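Local coordinates for Oxidored_FMN domain-containing protein ([Pseudomonas] geniculata N1, PDB 6L6J), which probably oxidises the amine 6-hydroxypseudooxynicotine, using bound FMN and a [4Fe-4S] cluster and carrying an ADP in a separate nucleotide-binding region, at residues Leu427-Arg432 with Ile512-Leu517; Gln179-Leu182 with Val186-Arg189; Thr31-Gly34 with Glu39-Ile42. All blocks are in the same frame, centred on the assembly; numbering follows the deposited sequence.

Interaction 1. Residues Leu427-Arg432 with Ile512-Leu517; sequences LVRERR and ILDGRL. With SO4 (sulfate ion), chain E.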
loop_
_atom_site.group_PDB
_atom_site.type_symbol
_atom_site.label_atom_id
_atom_site.label_comp_id
_atom_site.label_asym_id
_atom_site.label_seq_id
_atom_site.Cartn_x
_atom_site.Cartn_y
_atom_site.Cartn_z
ATOM N N LEU A 427 -6.179 -3.441 18.098
ATOM C CA LEU A 427 -7.020 -3.863 16.939
ATOM C C LEU A 427 -8.336 -4.516 17.371
ATOM O O LEU A 427 -9.249 -4.518 16.532
ATOM C CB LEU A 427 -6.235 -4.793 16.020
ATOM C CG LEU A 427 -5.184 -4.092 15.159
ATOM C CD1 LEU A 427 -4.412 -5.121 14.335
ATOM C CD2 LEU A 427 -5.835 -3.036 14.271
ATOM N N VAL A 428 -8.461 -5.020 18.604
ATOM C CA VAL A 428 -9.773 -5.526 19.117
ATOM C C VAL A 428 -10.816 -4.443 18.866
ATOM O O VAL A 428 -11.784 -4.750 18.194
ATOM C CB VAL A 428 -9.748 -5.931 20.604
ATOM C CG1 VAL A 428 -11.136 -5.915 21.214
ATOM C CG2 VAL A 428 -9.103 -7.300 20.813
ATOM N N ARG A 429 -10.593 -3.217 19.365
ATOM C CA ARG A 429 -11.580 -2.094 19.301
ATOM C C ARG A 429 -11.456 -1.322 17.983
ATOM O O ARG A 429 -12.487 -0.906 17.464
ATOM C CB ARG A 429 -11.395 -1.142 20.476
ATOM C CG ARG A 429 -11.855 -1.716 21.806
ATOM C CD ARG A 429 -11.568 -0.780 22.959
ATOM N NE ARG A 429 -10.165 -0.380 22.991
ATOM C CZ ARG A 429 -9.701 0.734 23.567
ATOM N NH1 ARG A 429 -10.535 1.585 24.159
ATOM N NH2 ARG A 429 -8.411 1.015 23.525
ATOM N N GLU A 430 -10.250 -1.153 17.446
ATOM C CA GLU A 430 -10.031 -0.416 16.162
ATOM C C GLU A 430 -10.770 -1.117 15.015
ATOM O O GLU A 430 -11.380 -0.391 14.196
ATOM C CB GLU A 430 -8.545 -0.288 15.791
ATOM C CG GLU A 430 -7.830 0.847 16.482
ATOM C CD GLU A 430 -6.501 1.249 15.855
ATOM O OE1 GLU A 430 -6.454 1.439 14.629
ATOM O OE2 GLU A 430 -5.510 1.362 16.590
ATOM N N ARG A 431 -10.696 -2.453 14.936
ATOM C CA ARG A 431 -11.279 -3.244 13.802
ATOM C C ARG A 431 -12.802 -3.100 13.782
ATOM O O ARG A 431 -13.371 -3.334 12.708
ATOM C CB ARG A 431 -10.922 -4.735 13.859
ATOM C CG ARG A 431 -11.680 -5.531 14.912
ATOM C CD ARG A 431 -11.119 -6.922 15.093
ATOM N NE ARG A 431 -11.283 -7.736 13.883
ATOM C CZ ARG A 431 -10.741 -8.940 13.686
ATOM N NH1 ARG A 431 -9.969 -9.500 14.606
ATOM N NH2 ARG A 431 -10.952 -9.570 12.547
ATOM N N ARG A 432 -13.413 -2.714 14.912
ATOM C CA ARG A 432 -14.882 -2.491 15.068
ATOM C C ARG A 432 -15.295 -1.045 14.757
ATOM O O ARG A 432 -16.510 -0.785 14.756
ATOM C CB ARG A 432 -15.312 -2.856 16.492
ATOM C CG ARG A 432 -15.398 -4.357 16.745
ATOM C CD ARG A 432 -15.254 -4.640 18.215
ATOM N NE ARG A 432 -15.576 -6.009 18.554
ATOM C CZ ARG A 432 -14.724 -7.039 18.575
ATOM N NH1 ARG A 432 -13.456 -6.891 18.223
ATOM N NH2 ARG A 432 -15.155 -8.241 18.937
ATOM N N ILE A 512 -14.373 6.566 22.287
ATOM C CA ILE A 512 -15.069 6.182 21.021
ATOM C C ILE A 512 -14.778 4.719 20.708
ATOM O O ILE A 512 -15.687 4.037 20.225
ATOM C CB ILE A 512 -14.682 7.094 19.844
ATOM C CG1 ILE A 512 -14.745 8.571 20.234
ATOM C CG2 ILE A 512 -15.549 6.788 18.631
ATOM C CD1 ILE A 512 -15.988 8.970 21.006
ATOM N N LEU A 513 -13.551 4.276 20.975
ATOM C CA LEU A 513 -13.129 2.852 20.858
ATOM C C LEU A 513 -13.947 1.991 21.839
ATOM O O LEU A 513 -14.244 0.841 21.495
ATOM C CB LEU A 513 -11.608 2.763 21.090
ATOM C CG LEU A 513 -10.730 3.243 19.923
ATOM C CD1 LEU A 513 -9.358 3.682 20.389
ATOM C CD2 LEU A 513 -10.582 2.164 18.870
ATOM N N ASP A 514 -14.343 2.541 22.991
ATOM C CA ASP A 514 -15.137 1.820 24.029
ATOM C C ASP A 514 -16.648 1.950 23.787
ATOM O O ASP A 514 -17.397 1.363 24.576
ATOM C CB ASP A 514 -14.828 2.327 25.433
ATOM C CG ASP A 514 -13.457 1.934 25.916
ATOM O OD1 ASP A 514 -12.897 0.972 25.357
ATOM O OD2 ASP A 514 -12.954 2.617 26.826
ATOM N N GLY A 515 -17.066 2.683 22.752
ATOM C CA GLY A 515 -18.480 2.878 22.381
ATOM C C GLY A 515 -19.220 3.769 23.368
ATOM O O GLY A 515 -20.422 3.546 23.538
ATOM N N ARG A 516 -18.524 4.724 23.994
ATOM C CA ARG A 516 -19.090 5.696 24.964
ATOM C C ARG A 516 -19.248 7.045 24.253
ATOM O O ARG A 516 -18.352 7.898 24.368
ATOM C CB ARG A 516 -18.200 5.796 26.208
ATOM C CG ARG A 516 -18.315 4.607 27.156
ATOM C CD ARG A 516 -17.825 4.941 28.558
ATOM N NE ARG A 516 -16.484 5.519 28.499
ATOM C CZ ARG A 516 -15.343 4.831 28.501
ATOM N NH1 ARG A 516 -15.353 3.508 28.586
ATOM N NH2 ARG A 516 -14.190 5.476 28.419
ATOM N N LEU A 517 -20.360 7.214 23.534
ATOM C CA LEU A 517 -20.560 8.306 22.550
ATOM C C LEU A 517 -21.406 9.404 23.167
ATOM O O LEU A 517 -22.248 9.113 24.013
ATOM C CB LEU A 517 -21.260 7.750 21.313
ATOM C CG LEU A 517 -20.352 7.105 20.280
ATOM C CD1 LEU A 517 -19.547 5.963 20.885
ATOM C CD2 LEU A 517 -21.185 6.614 19.109
HETATM S S SO4 E . -19.184 -7.351 19.608
HETATM O O1 SO4 E . -19.246 -8.733 19.121
HETATM O O2 SO4 E . -17.790 -6.942 19.817
HETATM O O3 SO4 E . -19.798 -6.472 18.617
HETATM O O4 SO4 E . -19.912 -7.252 20.872
#

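Interaction 2. Residues Gln179-Leu182 with Val186-Arg189; sequences QDFL and VNKR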
loop_
_atom_site.group_PDB
_atom_site.type_symbol
_atom_site.label_atom_id
_atom_site.label_comp_id
_atom_site.label_asym_id
_atom_site.label_seq_id
_atom_site.Cartn_x
_atom_site.Cartn_y
_atom_site.Cartn_z
ATOM N N GLN A 179 -1.437 8.772 -22.372
ATOM C CA GLN A 179 -2.752 9.111 -21.747
ATOM C C GLN A 179 -2.975 10.621 -21.896
ATOM O O GLN A 179 -4.087 11.007 -22.253
ATOM C CB GLN A 179 -2.826 8.674 -20.281
ATOM C CG GLN A 179 -4.236 8.749 -19.724
ATOM C CD GLN A 179 -4.420 8.216 -18.320
ATOM O OE1 GLN A 179 -3.651 7.385 -17.819
ATOM N NE2 GLN A 179 -5.482 8.695 -17.673
ATOM N N ASP A 180 -1.937 11.432 -21.660
ATOM C CA ASP A 180 -1.977 12.905 -21.868
ATOM C C ASP A 180 -2.397 13.198 -23.314
ATOM O O ASP A 180 -3.259 14.059 -23.522
ATOM C CB ASP A 180 -0.646 13.570 -21.515
ATOM C CG ASP A 180 -0.285 13.528 -20.030
ATOM O OD1 ASP A 180 -1.213 13.272 -19.192
ATOM O OD2 ASP A 180 0.932 13.728 -19.708
ATOM N N PHE A 181 -1.878 12.471 -24.292
ATOM C CA PHE A 181 -2.266 12.683 -25.710
ATOM C C PHE A 181 -3.730 12.275 -25.908
ATOM O O PHE A 181 -4.490 13.044 -26.528
ATOM C CB PHE A 181 -1.275 12.002 -26.649
ATOM C CG PHE A 181 -0.141 12.890 -27.091
ATOM C CD1 PHE A 181 0.919 13.152 -26.254
ATOM C CD2 PHE A 181 -0.142 13.462 -28.357
ATOM C CE1 PHE A 181 1.979 13.945 -26.675
ATOM C CE2 PHE A 181 0.907 14.270 -28.772
ATOM C CZ PHE A 181 1.965 14.510 -27.930
ATOM N N LEU A 182 -4.143 11.136 -25.355
ATOM C CA LEU A 182 -5.556 10.648 -25.390
ATOM C C LEU A 182 -6.564 11.661 -24.827
ATOM O O LEU A 182 -7.697 11.704 -25.334
ATOM C CB LEU A 182 -5.656 9.393 -24.525
ATOM C CG LEU A 182 -5.718 8.075 -25.263
ATOM C CD1 LEU A 182 -6.039 6.978 -24.259
ATOM C CD2 LEU A 182 -6.743 8.141 -26.394
ATOM N N VAL A 186 -6.235 17.508 -21.595
ATOM C CA VAL A 186 -4.775 17.813 -21.666
ATOM C C VAL A 186 -4.371 18.125 -23.112
ATOM O O VAL A 186 -3.608 19.091 -23.313
ATOM C CB VAL A 186 -3.901 16.663 -21.117
ATOM C CG1 VAL A 186 -2.480 17.131 -20.888
ATOM C CG2 VAL A 186 -4.454 16.033 -19.846
ATOM N N ASN A 187 -4.773 17.287 -24.069
ATOM C CA ASN A 187 -4.431 17.495 -25.497
ATOM C C ASN A 187 -5.319 18.627 -26.022
ATOM O O ASN A 187 -6.563 18.475 -25.937
ATOM C CB ASN A 187 -4.550 16.206 -26.308
ATOM C CG ASN A 187 -3.900 16.312 -27.670
ATOM O OD1 ASN A 187 -3.606 17.411 -28.127
ATOM N ND2 ASN A 187 -3.671 15.188 -28.331
ATOM N N LYS A 188 -4.707 19.736 -26.461
ATOM C CA LYS A 188 -5.403 20.910 -27.066
ATOM C C LYS A 188 -4.824 21.174 -28.458
ATOM O O LYS A 188 -5.056 22.268 -28.999
ATOM C CB LYS A 188 -5.252 22.171 -26.207
ATOM C CG LYS A 188 -5.780 22.065 -24.778
ATOM C CD LYS A 188 -7.270 21.962 -24.671
ATOM C CE LYS A 188 -7.711 21.298 -23.382
ATOM N NZ LYS A 188 -9.188 21.282 -23.227
ATOM N N ARG A 189 -4.123 20.190 -29.012
ATOM C CA ARG A 189 -3.377 20.337 -30.278
ATOM C C ARG A 189 -4.362 20.445 -31.447
ATOM O O ARG A 189 -5.523 19.944 -31.332
ATOM C CB ARG A 189 -2.440 19.141 -30.459
ATOM C CG ARG A 189 -1.375 18.986 -29.381
ATOM C CD ARG A 189 -0.547 17.758 -29.656
ATOM N NE ARG A 189 0.337 17.951 -30.807
ATOM C CZ ARG A 189 1.614 18.319 -30.749
ATOM N NH1 ARG A 189 2.197 18.567 -29.587
ATOM N NH2 ARG A 189 2.305 18.457 -31.862
#

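Interaction 3. Residues Thr31-Gly34 with Glu39-Ile42; sequences TAMG and EEMI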
loop_
_atom_site.group_PDB
_atom_site.type_symbol
_atom_site.label_atom_id
_atom_site.label_comp_id
_atom_site.label_asym_id
_atom_site.label_seq_id
_atom_site.Cartn_x
_atom_site.Cartn_y
_atom_site.Cartn_z
ATOM N N THR A 31 8.785 -0.077 -6.032
ATOM C CA THR A 31 9.335 -0.511 -4.720
ATOM C C THR A 31 10.157 0.613 -4.080
ATOM O O THR A 31 10.576 0.418 -2.913
ATOM C CB THR A 31 10.167 -1.789 -4.899
ATOM O OG1 THR A 31 10.943 -1.597 -6.081
ATOM C CG2 THR A 31 9.305 -3.029 -4.992
ATOM N N ALA A 32 10.383 1.713 -4.815
ATOM C CA ALA A 32 11.213 2.873 -4.401
ATOM C C ALA A 32 12.642 2.442 -4.054
ATOM O O ALA A 32 13.248 3.062 -3.183
ATOM C CB ALA A 32 10.565 3.585 -3.242
ATOM N N MET A 33 13.111 1.362 -4.662
ATOM C CA MET A 33 14.540 0.997 -4.818
ATOM C C MET A 33 14.823 1.132 -6.312
ATOM O O MET A 33 14.027 0.544 -7.117
ATOM C CB MET A 33 14.814 -0.461 -4.430
ATOM C CG MET A 33 14.027 -0.957 -3.256
ATOM S SD MET A 33 13.483 -2.660 -3.488
ATOM C CE MET A 33 12.747 -2.947 -1.878
ATOM N N GLY A 34 15.847 1.869 -6.703
ATOM C CA GLY A 34 16.088 2.095 -8.141
ATOM C C GLY A 34 17.280 1.288 -8.611
ATOM O O GLY A 34 17.495 0.179 -8.068
ATOM N N GLU A 39 20.279 -4.422 -5.254
ATOM C CA GLU A 39 20.231 -5.672 -4.448
ATOM C C GLU A 39 18.857 -5.776 -3.778
ATOM O O GLU A 39 18.309 -6.910 -3.678
ATOM C CB GLU A 39 21.398 -5.699 -3.465
ATOM C CG GLU A 39 22.750 -5.853 -4.146
ATOM C CD GLU A 39 23.034 -7.254 -4.665
ATOM O OE1 GLU A 39 23.737 -7.372 -5.706
ATOM O OE2 GLU A 39 22.550 -8.233 -4.028
ATOM N N GLU A 40 18.314 -4.629 -3.367
ATOM C CA GLU A 40 16.956 -4.504 -2.765
ATOM C C GLU A 40 15.926 -5.006 -3.797
ATOM O O GLU A 40 15.144 -5.932 -3.488
ATOM C CB GLU A 40 16.724 -3.064 -2.297
ATOM C CG GLU A 40 17.828 -2.549 -1.388
ATOM C CD GLU A 40 17.542 -1.286 -0.585
ATOM O OE1 GLU A 40 16.529 -0.594 -0.874
ATOM O OE2 GLU A 40 18.374 -0.966 0.302
ATOM N N MET A 41 15.952 -4.422 -4.993
ATOM C CA MET A 41 15.100 -4.788 -6.148
ATOM C C MET A 41 15.222 -6.290 -6.456
ATOM O O MET A 41 14.193 -6.973 -6.489
ATOM C CB MET A 41 15.556 -3.953 -7.340
ATOM C CG MET A 41 14.812 -4.224 -8.604
ATOM S SD MET A 41 15.282 -2.919 -9.759
ATOM C CE MET A 41 14.190 -1.622 -9.186
ATOM N N ILE A 42 16.449 -6.787 -6.641
ATOM C CA ILE A 42 16.759 -8.219 -6.917
ATOM C C ILE A 42 16.096 -9.086 -5.839
ATOM O O ILE A 42 15.239 -9.883 -6.202
ATOM C CB ILE A 42 18.283 -8.439 -7.050
ATOM C CG1 ILE A 42 18.788 -8.009 -8.430
ATOM C CG2 ILE A 42 18.690 -9.869 -6.758
ATOM C CD1 ILE A 42 20.296 -7.760 -8.493
#

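Interaction 1. Residues Leu427-Arg432 with Ile512-Leu517
R429, on helix 426-430, reaches across and meets D514 in a salt bridge, NH1 to OD1 at 2.7 Å. The bond is bent: its N-H...O angle is 141°, the donor comes from above the carboxylate plane, and the two flat groups are turned 34° against each other. R429 passes L513 on the way, with CG 3.5 Å from the backbone O of L513. The bend at chi3 (-53°) then turns the guanidinium so that one face lies over L513 CB, offset toward the rim, with the two side chains crossing at about a right angle. Beyond CB, the branch CD2 of L513 lies 3.6 Å from E430 N and 3.9 Å from E430 CG, running alongside the glutamate and pointing the same way. The second carboxylate oxygen of D514, OD2, takes a weak bond from R516 NH1 at 3.1 Å, and R429 NH2 has E510 as a further partner, so the charges form a network. The turn behind D514 is a Schellman motif, in which G515 has positive phi and ends helix 509-513. Back in 427-432, R432 NH1 donates to V428 O at 2.7 Å. Its NE holds O2 of a sulfate, probably from the crystallisation liquor, at 2.7 Å, and its NH2 pairs with E422. E430 OE1 is hydrogen-bonded to Y532, and OE2 forms a salt bridge with R426, an ADP-binding residue. The contact joins the Rossmann-like region to the second alpha/beta region: helix 533-542 puts M533 against both E430 and L513, while helix 441-450 packs on L427 and R431.

Interaction 2. Residues Gln179-Leu182 with Val186-Arg189
N187 lies against the last turn of helix 177-182, touching the backbone of D180 and F181. Its CB is 3.2 Å from F181 O and 3.7 Å from D180 O. With CG anti to the backbone N (chi1 -166°), the amide swings toward the helix end, and ND2 donates to F181 O at 2.9 Å in a nearly straight bond (158°) that lies in the amide plane. The same ND2 also has Y193 O as a partner. On the other branch, OD1 accepts from R189 N at 3.0 Å, which makes an Asx turn in the loop that runs from helix 177-182 to helix 197-215, in the flavin-binding TIM barrel. An alanine at N187 is likely to leave F181 O without this donor and the turn at R189 without its acceptor, freeing the loop to shift. Beside the asparagine, V186 CB rests 3.6 Å from D180 O, while the D180 carboxylate is taken up by H129 and the backbone of A109. The F181 ring meets R189 CD through CE2 at 3.9 Å, its plane 28° from that of the guanidinium, whose nitrogens go on to D191 and the carbonyls of I140 and P123.

Interaction 3. Residues Thr31-Gly34 with Glu39-Ile42
M33 and E40 make the closely packed half of this contact. M33 CB and CG lie against E40 CB, the CG at 3.6 Å, and E40 OE1 passes the same M33 CG at 3.5 Å. The sulfur then settles beside the peptide that links E40 to M41, 3.4 Å from E40 C and equally near M41 N. The bend at chi2 (141°) is what brings SD down onto the helix backbone, and the terminal CE continues past E40 CB at 4.0 Å. The two side chains cross at a slant, one thioether against the stem of one glutamate. M41 answers from the helix. Its CG is anti to the backbone N (chi1 179°), and the turn at chi3 (-81°) folds the methyl CE back over the loop, close to M33 O and 3.9 Å from G34 O. No hydrogen bond ties the two segments, so the loop 31-34 and the first turn of helix 38-51 are held here by van der Waals contact. The looser part lies at the two margins. At one, M41 CE only approaches T31 OG1, at 4.5 Å; that hydroxyl has a weak hydrogen bond to E59. T31 follows the FMN-binding residue A30, so this margin of the contact is the one near the flavin pocket. At the other, the solvent side, E40 is partly exposed and runs extended beyond CG, with R359 and V373 touching its side chain. In the barrel the loop links strand 24-26 to helix 38-51, the first beta-alpha unit, before the chain returns as strand 55-62; F44 and R45 of the same helix touch T31, and the backbone of T31 is hydrogen-bonded to I360.

How the interactions relate
Interactions 2 and 3 share the flavin-binding barrel, their centres 32 Å apart: interaction 3 lies in the loop after strand 24-26 and on the helix it leads into, interaction 2 at helix 177-182, after strand 166-171, and the loop beyond it. Interaction 3 is the nearer to FMN, with the T31 side chain about 7 Å from the cofactor, against about 14 Å for that of D180 in interaction 2; the side chain of T31 is also about 11 Å from the iron-sulfur cluster. Interaction 1 lies across the chain's centre from both, its centre 48 Å from that of interaction 2 and 38 Å from that of interaction 3. It belongs to the ADP side, the side chain of E430 being about 7 Å from that nucleotide.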